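Local coordinates for taurocyamine kinase (Schistosoma mansoni, PDB 4WOD), which reversibly transfers a phosphate group between ATP and the guanidino compound taurocyamine, a magnesium-dependent phosphagen kinase reaction, at residues H85-G90 / R325-T330; S97-L102 / V122-T127; F264-P269 / G273-A278. The protein carries 4 engineered substitutions. One frame throughout, in Å; residues are numbered along the deposited sequence.

Interaction 1. Residues H85-G90 / R325-T330; sequences HKVPDG and RRLGLT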
loop_
_atom_site.group_PDB
_atom_site.type_symbol
_atom_site.label_atom_id
_atom_site.label_comp_id
_atom_site.label_asym_id
_atom_site.label_seq_id
_atom_site.Cartn_x
_atom_site.Cartn_y
_atom_site.Cartn_z
ATOM N N HIS A 85 2.875 3.992 -17.234
ATOM C CA HIS A 85 2.800 2.590 -17.623
ATOM C C HIS A 85 4.029 1.802 -17.157
ATOM O O HIS A 85 4.178 0.617 -17.492
ATOM C CB HIS A 85 2.620 2.479 -19.141
ATOM C CG HIS A 85 1.257 2.878 -19.604
ATOM N ND1 HIS A 85 0.150 2.069 -19.446
ATOM C CD2 HIS A 85 0.813 4.011 -20.198
ATOM C CE1 HIS A 85 -0.914 2.687 -19.926
ATOM N NE2 HIS A 85 -0.538 3.862 -20.396
ATOM N N LYS A 86 4.881 2.468 -16.380
ATOM C CA LYS A 86 6.098 1.878 -15.799
ATOM C C LYS A 86 6.944 1.194 -16.857
ATOM O O LYS A 86 7.273 0.018 -16.734
ATOM C CB LYS A 86 5.754 0.881 -14.689
ATOM C CG LYS A 86 5.093 1.508 -13.478
ATOM C CD LYS A 86 4.199 0.497 -12.789
ATOM C CE LYS A 86 4.010 0.826 -11.317
ATOM N NZ LYS A 86 3.584 2.242 -11.118
ATOM N N VAL A 87 7.261 1.942 -17.907
ATOM C CA VAL A 87 8.022 1.425 -19.028
ATOM C C VAL A 87 9.487 1.583 -18.684
ATOM O O VAL A 87 9.954 2.701 -18.434
ATOM C CB VAL A 87 7.681 2.151 -20.345
ATOM C CG1 VAL A 87 8.545 1.643 -21.494
ATOM C CG2 VAL A 87 6.194 1.994 -20.672
ATOM N N PRO A 88 10.197 0.448 -18.640
ATOM C CA PRO A 88 11.555 0.258 -18.131
ATOM C C PRO A 88 12.499 1.442 -18.362
ATOM O O PRO A 88 12.741 2.240 -17.446
ATOM C CB PRO A 88 12.025 -0.973 -18.913
ATOM C CG PRO A 88 10.797 -1.795 -19.027
ATOM C CD PRO A 88 9.667 -0.805 -19.217
ATOM N N ASP A 89 13.042 1.540 -19.566
ATOM C CA ASP A 89 14.038 2.562 -19.855
ATOM C C ASP A 89 13.424 3.619 -20.757
ATOM O O ASP A 89 14.085 4.177 -21.628
ATOM C CB ASP A 89 15.272 1.927 -20.502
ATOM C CG ASP A 89 16.371 2.938 -20.798
ATOM O OD1 ASP A 89 16.407 3.999 -20.131
ATOM O OD2 ASP A 89 17.204 2.663 -21.691
ATOM N N GLY A 90 12.138 3.884 -20.548
ATOM C CA GLY A 90 11.408 4.780 -21.423
ATOM C C GLY A 90 11.395 4.216 -22.827
ATOM O O GLY A 90 11.281 4.953 -23.802
ATOM N N ARG A 325 -2.442 -4.175 -16.754
ATOM C CA ARG A 325 -1.638 -3.734 -17.890
ATOM C C ARG A 325 -2.474 -3.390 -19.104
ATOM O O ARG A 325 -3.494 -4.017 -19.357
ATOM C CB ARG A 325 -0.597 -4.796 -18.266
ATOM C CG ARG A 325 0.542 -4.892 -17.291
ATOM C CD ARG A 325 1.601 -5.879 -17.785
ATOM N NE ARG A 325 2.471 -6.367 -16.717
ATOM C CZ ARG A 325 3.422 -5.638 -16.139
ATOM N NH1 ARG A 325 3.606 -4.371 -16.515
ATOM N NH2 ARG A 325 4.181 -6.165 -15.182
ATOM N N ARG A 326 -2.036 -2.380 -19.850
ATOM C CA ARG A 326 -2.675 -2.018 -21.120
ATOM C C ARG A 326 -1.664 -1.969 -22.263
ATOM O O ARG A 326 -1.974 -2.307 -23.408
ATOM C CB ARG A 326 -3.352 -0.640 -21.028
ATOM C CG ARG A 326 -4.351 -0.459 -19.907
ATOM C CD ARG A 326 -5.740 -0.964 -20.274
ATOM N NE ARG A 326 -6.681 -0.665 -19.200
ATOM C CZ ARG A 326 -6.720 -1.301 -18.033
ATOM N NH1 ARG A 326 -5.873 -2.308 -17.773
ATOM N NH2 ARG A 326 -7.602 -0.922 -17.116
ATOM N N LEU A 327 -0.468 -1.494 -21.946
ATOM C CA LEU A 327 0.522 -1.177 -22.959
ATOM C C LEU A 327 1.708 -2.132 -22.905
ATOM O O LEU A 327 2.204 -2.459 -21.826
ATOM C CB LEU A 327 0.993 0.269 -22.789
ATOM C CG LEU A 327 2.022 0.811 -23.780
ATOM C CD1 LEU A 327 1.384 1.037 -25.140
ATOM C CD2 LEU A 327 2.630 2.097 -23.262
ATOM N N GLY A 328 2.157 -2.588 -24.069
ATOM C CA GLY A 328 3.333 -3.438 -24.136
ATOM C C GLY A 328 3.071 -4.930 -24.133
ATOM O O GLY A 328 3.990 -5.714 -23.920
ATOM N N LEU A 329 1.817 -5.314 -24.353
ATOM C CA LEU A 329 1.430 -6.721 -24.487
ATOM C C LEU A 329 0.257 -6.813 -25.447
ATOM O O LEU A 329 -0.348 -5.798 -25.788
ATOM C CB LEU A 329 1.047 -7.380 -23.138
ATOM C CG LEU A 329 0.196 -6.694 -22.063
ATOM C CD1 LEU A 329 -1.076 -6.040 -22.572
ATOM C CD2 LEU A 329 -0.193 -7.698 -20.985
ATOM N N THR A 330 -0.066 -8.023 -25.896
ATOM C CA THR A 330 -1.236 -8.201 -26.749
ATOM C C THR A 330 -2.528 -8.284 -25.941
ATOM O O THR A 330 -2.513 -8.416 -24.707
ATOM C CB THR A 330 -1.140 -9.474 -27.600
ATOM O OG1 THR A 330 -1.184 -10.604 -26.727
ATOM C CG2 THR A 330 0.130 -9.488 -28.402
HETATM O O HOH W 1 0.235 -0.632 -19.196
#
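His85 lays its imidazole against the side chain of Leu327, and this pair carries most of the contact between the Schellman turn that ends helix 74-84 and the loop leading from strand 318-323 into helix 331-355. His85 is the first residue past the helical stretch. Its CG stands anti to the carbonyl carbon (chi1 -72°), which turns the ring to the 325-330 loop. Leu327 CB sits over one ring face in a CH-pi contact, 4.1 Å from the ring centroid and displaced toward the ND1 side of the rim. Leu327 CD2 is 4.0 Å from His85 CD2; CB thus lies by ND1 and CG of the ring, CD2 by its CG and CD2, and the two side chains cross at about a right angle. Both ring nitrogens are engaged: NE2 bonds to the carbonyl of Pro269, while ND1 meets a water at 2.7 Å. That water accepts from Arg326 N at 2.9 Å and ties the ring to the loop backbone without a direct bond. The ring is thus held at two corners as well as over its face.

Lys86, with positive phi, is the C-prime residue of the Schellman motif: its N bonds to Asp83 O, and Val87 N to Ala82 O. Val87 adds a looser apolar touch at the Leu327 CD2 methyl, 4.4 Å from Val87 CG2. Ile92 and His94 also pack on Leu327. Further along, Gly90 N closes back on Val87 O at 3.3 Å.

Interaction 2. Residues S97-L102 / V122-T127; sequences SNFGDL and VRLGRT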
loop_
_atom_site.group_PDB
_atom_site.type_symbol
_atom_site.label_atom_id
_atom_site.label_comp_id
_atom_site.label_asym_id
_atom_site.label_seq_id
_atom_site.Cartn_x
_atom_site.Cartn_y
_atom_site.Cartn_z
ATOM N N SER A 97 -1.735 -5.996 -32.671
ATOM C CA SER A 97 -2.943 -6.508 -32.051
ATOM C C SER A 97 -3.038 -8.012 -32.269
ATOM O O SER A 97 -2.791 -8.494 -33.379
ATOM C CB SER A 97 -4.161 -5.792 -32.640
ATOM O OG SER A 97 -5.379 -6.249 -32.087
ATOM N N ASN A 98 -3.365 -8.744 -31.206
ATOM C CA ASN A 98 -3.594 -10.190 -31.288
ATOM C C ASN A 98 -4.517 -10.668 -30.170
ATOM O O ASN A 98 -4.094 -10.762 -29.001
ATOM C CB ASN A 98 -2.273 -10.961 -31.233
ATOM C CG ASN A 98 -2.476 -12.474 -31.252
ATOM O OD1 ASN A 98 -3.494 -12.970 -31.736
ATOM N ND2 ASN A 98 -1.518 -13.208 -30.690
ATOM N N PHE A 99 -5.768 -10.954 -30.542
ATOM C CA PHE A 99 -6.798 -11.425 -29.622
ATOM C C PHE A 99 -6.629 -12.930 -29.376
ATOM O O PHE A 99 -7.152 -13.476 -28.397
ATOM C CB PHE A 99 -8.221 -11.109 -30.158
ATOM C CG PHE A 99 -8.648 -9.664 -29.944
ATOM C CD1 PHE A 99 -9.261 -9.270 -28.762
ATOM C CD2 PHE A 99 -8.406 -8.702 -30.922
ATOM C CE1 PHE A 99 -9.629 -7.950 -28.551
ATOM C CE2 PHE A 99 -8.765 -7.367 -30.715
ATOM C CZ PHE A 99 -9.387 -7.000 -29.521
ATOM N N GLY A 100 -5.882 -13.588 -30.256
ATOM C CA GLY A 100 -5.624 -15.014 -30.124
ATOM C C GLY A 100 -6.449 -15.824 -31.114
ATOM O O GLY A 100 -7.255 -15.277 -31.864
ATOM N N ASP A 101 -6.251 -17.134 -31.110
ATOM C CA ASP A 101 -7.045 -18.036 -31.935
ATOM C C ASP A 101 -8.422 -18.237 -31.322
ATOM O O ASP A 101 -8.603 -19.101 -30.461
ATOM C CB ASP A 101 -6.322 -19.377 -32.077
ATOM C CG ASP A 101 -6.960 -20.283 -33.098
ATOM O OD1 ASP A 101 -7.997 -19.908 -33.682
ATOM O OD2 ASP A 101 -6.423 -21.393 -33.301
ATOM N N LEU A 102 -9.393 -17.450 -31.771
ATOM C CA LEU A 102 -10.703 -17.418 -31.130
ATOM C C LEU A 102 -11.386 -18.783 -31.127
ATOM O O LEU A 102 -11.955 -19.180 -30.119
ATOM C CB LEU A 102 -11.604 -16.380 -31.802
ATOM C CG LEU A 102 -11.075 -14.949 -31.675
ATOM C CD1 LEU A 102 -12.115 -13.925 -32.089
ATOM C CD2 LEU A 102 -10.599 -14.676 -30.255
ATOM N N VAL A 122 -15.652 -7.012 -20.529
ATOM C CA VAL A 122 -14.415 -6.608 -21.205
ATOM C C VAL A 122 -14.676 -5.366 -22.083
ATOM O O VAL A 122 -15.662 -5.286 -22.828
ATOM C CB VAL A 122 -13.798 -7.748 -22.062
ATOM C CG1 VAL A 122 -12.419 -7.347 -22.566
ATOM C CG2 VAL A 122 -13.678 -9.027 -21.244
ATOM N N ARG A 123 -13.787 -4.393 -21.952
ATOM C CA ARG A 123 -13.931 -3.101 -22.601
ATOM C C ARG A 123 -12.708 -2.785 -23.452
ATOM O O ARG A 123 -11.581 -3.090 -23.056
ATOM C CB ARG A 123 -14.130 -2.004 -21.545
ATOM C CG ARG A 123 -14.144 -0.575 -22.095
ATOM C CD ARG A 123 -13.396 0.384 -21.169
ATOM N NE ARG A 123 -11.965 0.422 -21.476
ATOM C CZ ARG A 123 -11.027 0.824 -20.624
ATOM N NH1 ARG A 123 -11.359 1.218 -19.400
ATOM N NH2 ARG A 123 -9.750 0.821 -20.996
ATOM N N LEU A 124 -12.936 -2.193 -24.622
ATOM C CA LEU A 124 -11.877 -1.561 -25.396
ATOM C C LEU A 124 -12.365 -0.244 -26.006
ATOM O O LEU A 124 -13.563 0.072 -25.978
ATOM C CB LEU A 124 -11.351 -2.487 -26.498
ATOM C CG LEU A 124 -12.292 -3.131 -27.517
ATOM C CD1 LEU A 124 -12.808 -2.156 -28.584
ATOM C CD2 LEU A 124 -11.578 -4.324 -28.158
ATOM N N GLY A 125 -11.424 0.493 -26.578
ATOM C CA GLY A 125 -11.701 1.781 -27.192
ATOM C C GLY A 125 -10.935 1.901 -28.500
ATOM O O GLY A 125 -9.947 1.185 -28.712
ATOM N N ARG A 126 -11.399 2.785 -29.390
ATOM C CA ARG A 126 -10.690 3.076 -30.626
ATOM C C ARG A 126 -10.831 4.539 -31.015
ATOM O O ARG A 126 -11.856 5.176 -30.748
ATOM C CB ARG A 126 -11.202 2.215 -31.787
ATOM C CG ARG A 126 -10.968 0.711 -31.640
ATOM C CD ARG A 126 -9.485 0.367 -31.743
ATOM N NE ARG A 126 -9.248 -1.072 -31.897
ATOM C CZ ARG A 126 -8.915 -1.883 -30.896
ATOM N NH1 ARG A 126 -8.804 -1.394 -29.656
ATOM N NH2 ARG A 126 -8.704 -3.179 -31.129
ATOM N N THR A 127 -9.783 5.042 -31.650
ATOM C CA THR A 127 -9.770 6.342 -32.292
ATOM C C THR A 127 -9.901 6.138 -33.787
ATOM O O THR A 127 -9.151 5.352 -34.365
ATOM C CB THR A 127 -8.469 7.081 -32.028
ATOM O OG1 THR A 127 -8.297 7.287 -30.621
ATOM C CG2 THR A 127 -8.440 8.417 -32.801
HETATM O O HOH W 2 -7.694 -5.145 -33.348
#
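Phe99 meets Leu124 through the end of its ring, and this apolar touch is the closest approach between the 97-102 loop and the strand. Leu124 CD2 lies near the plane of the phenyl group, 3.7 Å from Phe99 CZ and 4.1 Å from Phe99 CE1, so the methyl abuts the ring edge. The side chains cross at about a right angle. In Leu124, CG stands between the backbone N and the carbonyl carbon; chi1 54° and chi2 74° together point CD2 at the ring and set CD1 over the Arg126 guanidinium, toward its rim and 4.2 Å above its plane.

Leu124 and Arg126 belong to the central antiparallel sheet of the phosphagen kinase catalytic domain, on strand 117-126 between strands 225-232 and 277-283, whereas Phe99 comes from the loop before strand 117-126 and packs on Ala244 and Ile247 of helix 236-251. Val122 and Arg123, earlier on the strand, belong to the predicted ATP site.

Arg126 NH2 sits at the ring edge of Phe99, 4.2 Å from Phe99 CZ, and the Arg126 guanidinium makes a cation-pi pair with Phe264.

Hydrogen bonds run past the end of the ring. A water donates to Ser97 OG at 2.9 Å and accepts from Arg126 NH2 at 3.1 Å, bridging the segments. Arg126 NH1 bonds back to Gly125 O at 3.0 Å (N-H...O 156°), which together with the water at NH2 restrains the guanidinium's rotation. In the loop, Asn98 OD1 accepts from Gly100 N at 2.9 Å in an Asx turn; the donor stands well above the carbonyl plane.

Interaction 3. Residues F264-P269 / G273-A278; sequences FITFCP and GTTLRA. With ARG (arginine), chain B.
Phe264 N donates to Gly273 O at 3.0 Å, the one direct hydrogen bond between the two segments. It is nearly straight (167°), lies in the carbonyl plane and uses a lone pair of the oxygen. The same carbonyl lies at the edge of the Phe264 ring, 3.4 Å from Phe264 CD2.

Other hydrogen bonds shape each segment from within. Thr266 OG1 donates to Cys268 O at 2.8 Å, bracing the backbone at the predicted active-site cysteine. Thr274 OG1 accepts from Leu276 N at 3.0 Å in an ST turn, and Thr275 OG1 donates to Thr274 O at 2.7 Å. Thr275 OG1 in addition accepts from Gly125 N of strand 117-126.

Apolar contact centres on a single methyl. Thr275 CG2 meets Phe264 CB at 3.6 Å and Thr266 CG2 at the same 3.6 Å. In both threonines CG2 stands anti to the carbonyl carbon, which brings the methyls together. Both threonines are buried.

At the far end of 264-269, Cys268 lines the pocket of the bound arginine; the model places SG too near the ligand for its exact distance to be trusted. The bound arginine, which carries a guanidino group like taurocyamine, is also held by Glu222, Arg63 and the backbone N of Leu60 and Leu61.

The 273-278 segment leads into strand 277-283, which pairs with strand 117-126 in the phosphagen kinase sheet. Thr275 packs there on Leu124 and Arg126, Leu276 and Phe264 lean on helix 331-355, and Ile265 and Pro269 touch Tyr70 of helix 69-72.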
loop_
_atom_site.group_PDB
_atom_site.type_symbol
_atom_site.label_atom_id
_atom_site.label_comp_id
_atom_site.label_asym_id
_atom_site.label_seq_id
_atom_site.Cartn_x
_atom_site.Cartn_y
_atom_site.Cartn_z
ATOM N N PHE A 264 -2.899 1.323 -29.917
ATOM C CA PHE A 264 -4.105 2.087 -30.262
ATOM C C PHE A 264 -4.145 3.402 -29.485
ATOM O O PHE A 264 -4.060 3.434 -28.244
ATOM C CB PHE A 264 -5.371 1.289 -29.983
ATOM C CG PHE A 264 -5.582 0.137 -30.919
ATOM C CD1 PHE A 264 -5.972 0.368 -32.234
ATOM C CD2 PHE A 264 -5.379 -1.159 -30.495
ATOM C CE1 PHE A 264 -6.175 -0.687 -33.109
ATOM C CE2 PHE A 264 -5.581 -2.233 -31.364
ATOM C CZ PHE A 264 -5.991 -1.991 -32.662
ATOM N N ILE A 265 -4.252 4.486 -30.228
ATOM C CA ILE A 265 -4.355 5.815 -29.623
ATOM C C ILE A 265 -5.694 5.975 -28.906
ATOM O O ILE A 265 -6.745 5.541 -29.409
ATOM C CB ILE A 265 -4.202 6.918 -30.693
ATOM C CG1 ILE A 265 -2.891 6.743 -31.473
ATOM C CG2 ILE A 265 -4.325 8.321 -30.076
ATOM C CD1 ILE A 265 -1.641 6.636 -30.615
ATOM N N THR A 266 -5.653 6.586 -27.728
ATOM C CA THR A 266 -6.869 6.915 -26.989
ATOM C C THR A 266 -6.772 8.335 -26.474
ATOM O O THR A 266 -5.682 8.899 -26.459
ATOM C CB THR A 266 -7.100 5.955 -25.801
ATOM O OG1 THR A 266 -5.879 5.846 -25.043
ATOM C CG2 THR A 266 -7.531 4.580 -26.340
ATOM N N PHE A 267 -7.909 8.893 -26.058
ATOM C CA PHE A 267 -7.969 10.268 -25.516
ATOM C C PHE A 267 -7.154 10.405 -24.228
ATOM O O PHE A 267 -6.433 11.389 -24.027
ATOM C CB PHE A 267 -9.430 10.660 -25.281
ATOM C CG PHE A 267 -9.632 12.048 -24.720
ATOM C CD1 PHE A 267 -9.317 13.177 -25.452
ATOM C CD2 PHE A 267 -10.193 12.215 -23.459
ATOM C CE1 PHE A 267 -9.538 14.456 -24.926
ATOM C CE2 PHE A 267 -10.420 13.479 -22.940
ATOM C CZ PHE A 267 -10.086 14.596 -23.675
ATOM N N CYS A 268 -7.264 9.417 -23.354
ATOM C CA CYS A 268 -6.485 9.428 -22.119
ATOM C C CYS A 268 -5.330 8.454 -22.252
ATOM O O CYS A 268 -5.521 7.334 -22.747
ATOM C CB CYS A 268 -7.359 9.067 -20.920
ATOM S SG CYS A 268 -6.466 8.975 -19.364
ATOM N N PRO A 269 -4.122 8.876 -21.835
ATOM C CA PRO A 269 -2.924 8.033 -21.932
ATOM C C PRO A 269 -2.995 6.729 -21.152
ATOM O O PRO A 269 -2.232 5.825 -21.487
ATOM C CB PRO A 269 -1.812 8.924 -21.362
ATOM C CG PRO A 269 -2.282 10.328 -21.638
ATOM C CD PRO A 269 -3.791 10.264 -21.441
ATOM N N GLY A 273 -2.267 1.362 -26.017
ATOM C CA GLY A 273 -1.786 0.001 -26.230
ATOM C C GLY A 273 -2.895 -0.923 -26.684
ATOM O O GLY A 273 -3.354 -0.820 -27.831
ATOM N N THR A 274 -3.328 -1.822 -25.794
ATOM C CA THR A 274 -4.467 -2.684 -26.083
ATOM C C THR A 274 -5.791 -1.968 -25.908
ATOM O O THR A 274 -6.782 -2.375 -26.504
ATOM C CB THR A 274 -4.518 -3.943 -25.178
ATOM O OG1 THR A 274 -4.674 -3.559 -23.796
ATOM C CG2 THR A 274 -3.254 -4.776 -25.356
ATOM N N THR A 275 -5.787 -0.928 -25.062
ATOM C CA THR A 275 -6.971 -0.248 -24.533
ATOM C C THR A 275 -7.864 -1.195 -23.722
ATOM O O THR A 275 -8.921 -0.804 -23.263
ATOM C CB THR A 275 -7.841 0.417 -25.643
ATOM O OG1 THR A 275 -8.725 -0.543 -26.226
ATOM C CG2 THR A 275 -6.981 1.029 -26.733
ATOM N N LEU A 276 -7.429 -2.431 -23.536
ATOM C CA LEU A 276 -8.324 -3.453 -23.021
ATOM C C LEU A 276 -8.408 -3.473 -21.497
ATOM O O LEU A 276 -7.391 -3.518 -20.808
ATOM C CB LEU A 276 -7.891 -4.829 -23.536
ATOM C CG LEU A 276 -8.877 -5.986 -23.338
ATOM C CD1 LEU A 276 -9.602 -6.288 -24.634
ATOM C CD2 LEU A 276 -8.153 -7.229 -22.825
ATOM N N ARG A 277 -9.634 -3.416 -20.976
ATOM C CA ARG A 277 -9.871 -3.632 -19.548
ATOM C C ARG A 277 -10.848 -4.777 -19.385
ATOM O O ARG A 277 -12.049 -4.626 -19.654
ATOM C CB ARG A 277 -10.413 -2.385 -18.857
ATOM C CG ARG A 277 -10.466 -2.540 -17.333
ATOM C CD ARG A 277 -11.101 -1.329 -16.624
ATOM N NE ARG A 277 -12.510 -1.584 -16.319
ATOM C CZ ARG A 277 -12.975 -1.918 -15.116
ATOM N NH1 ARG A 277 -14.273 -2.140 -14.935
ATOM N NH2 ARG A 277 -12.150 -2.015 -14.084
ATOM N N ALA A 278 -10.307 -5.928 -18.998
ATOM C CA ALA A 278 -11.104 -7.101 -18.688
ATOM C C ALA A 278 -11.311 -7.099 -17.201
ATOM O O ALA A 278 -10.354 -6.927 -16.461
ATOM C CB ALA A 278 -10.398 -8.365 -19.118
HETATM N N ARG B . -5.332 8.053 -14.509
HETATM C CA ARG B . -6.187 9.070 -15.056
HETATM C C ARG B . -6.162 10.438 -14.400
HETATM O O ARG B . -6.267 10.542 -13.153
HETATM C CB ARG B . -7.579 8.571 -15.189
HETATM C CG ARG B . -7.772 7.765 -16.429
HETATM C CD ARG B . -8.674 8.557 -17.303
HETATM N NE ARG B . -8.929 7.848 -18.521
HETATM C CZ ARG B . -10.124 7.677 -19.010
HETATM N NH1 ARG B . -10.288 7.027 -20.123
HETATM N NH2 ARG B . -11.155 8.142 -18.360
HETATM O OXT ARG B . -6.002 11.313 -15.263
#

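How the interactions relate
The three contacts lie close together near the active site of the first of the two repeats. Interactions 2 and 3 have centres about 10 Å apart and share the sheet, where Arg123 O meets Arg277 N at 2.9 Å; off the sheet, Thr127 OG1 meets Ile265 O at 2.6 Å. Interaction 1 lies about 12 Å, centre to centre, from interaction 3, joined to it by Arg326 O, 2.8 Å from Thr274 N, and by the bond of His85 to Pro269, next to the pocket cysteine. Interactions 1 and 2 are about 17 Å apart between centres; there Arg326 NE approaches Arg123 NH2 to 3.9 Å, consistent with arginines gathered at the predicted ATP site beside Arg277.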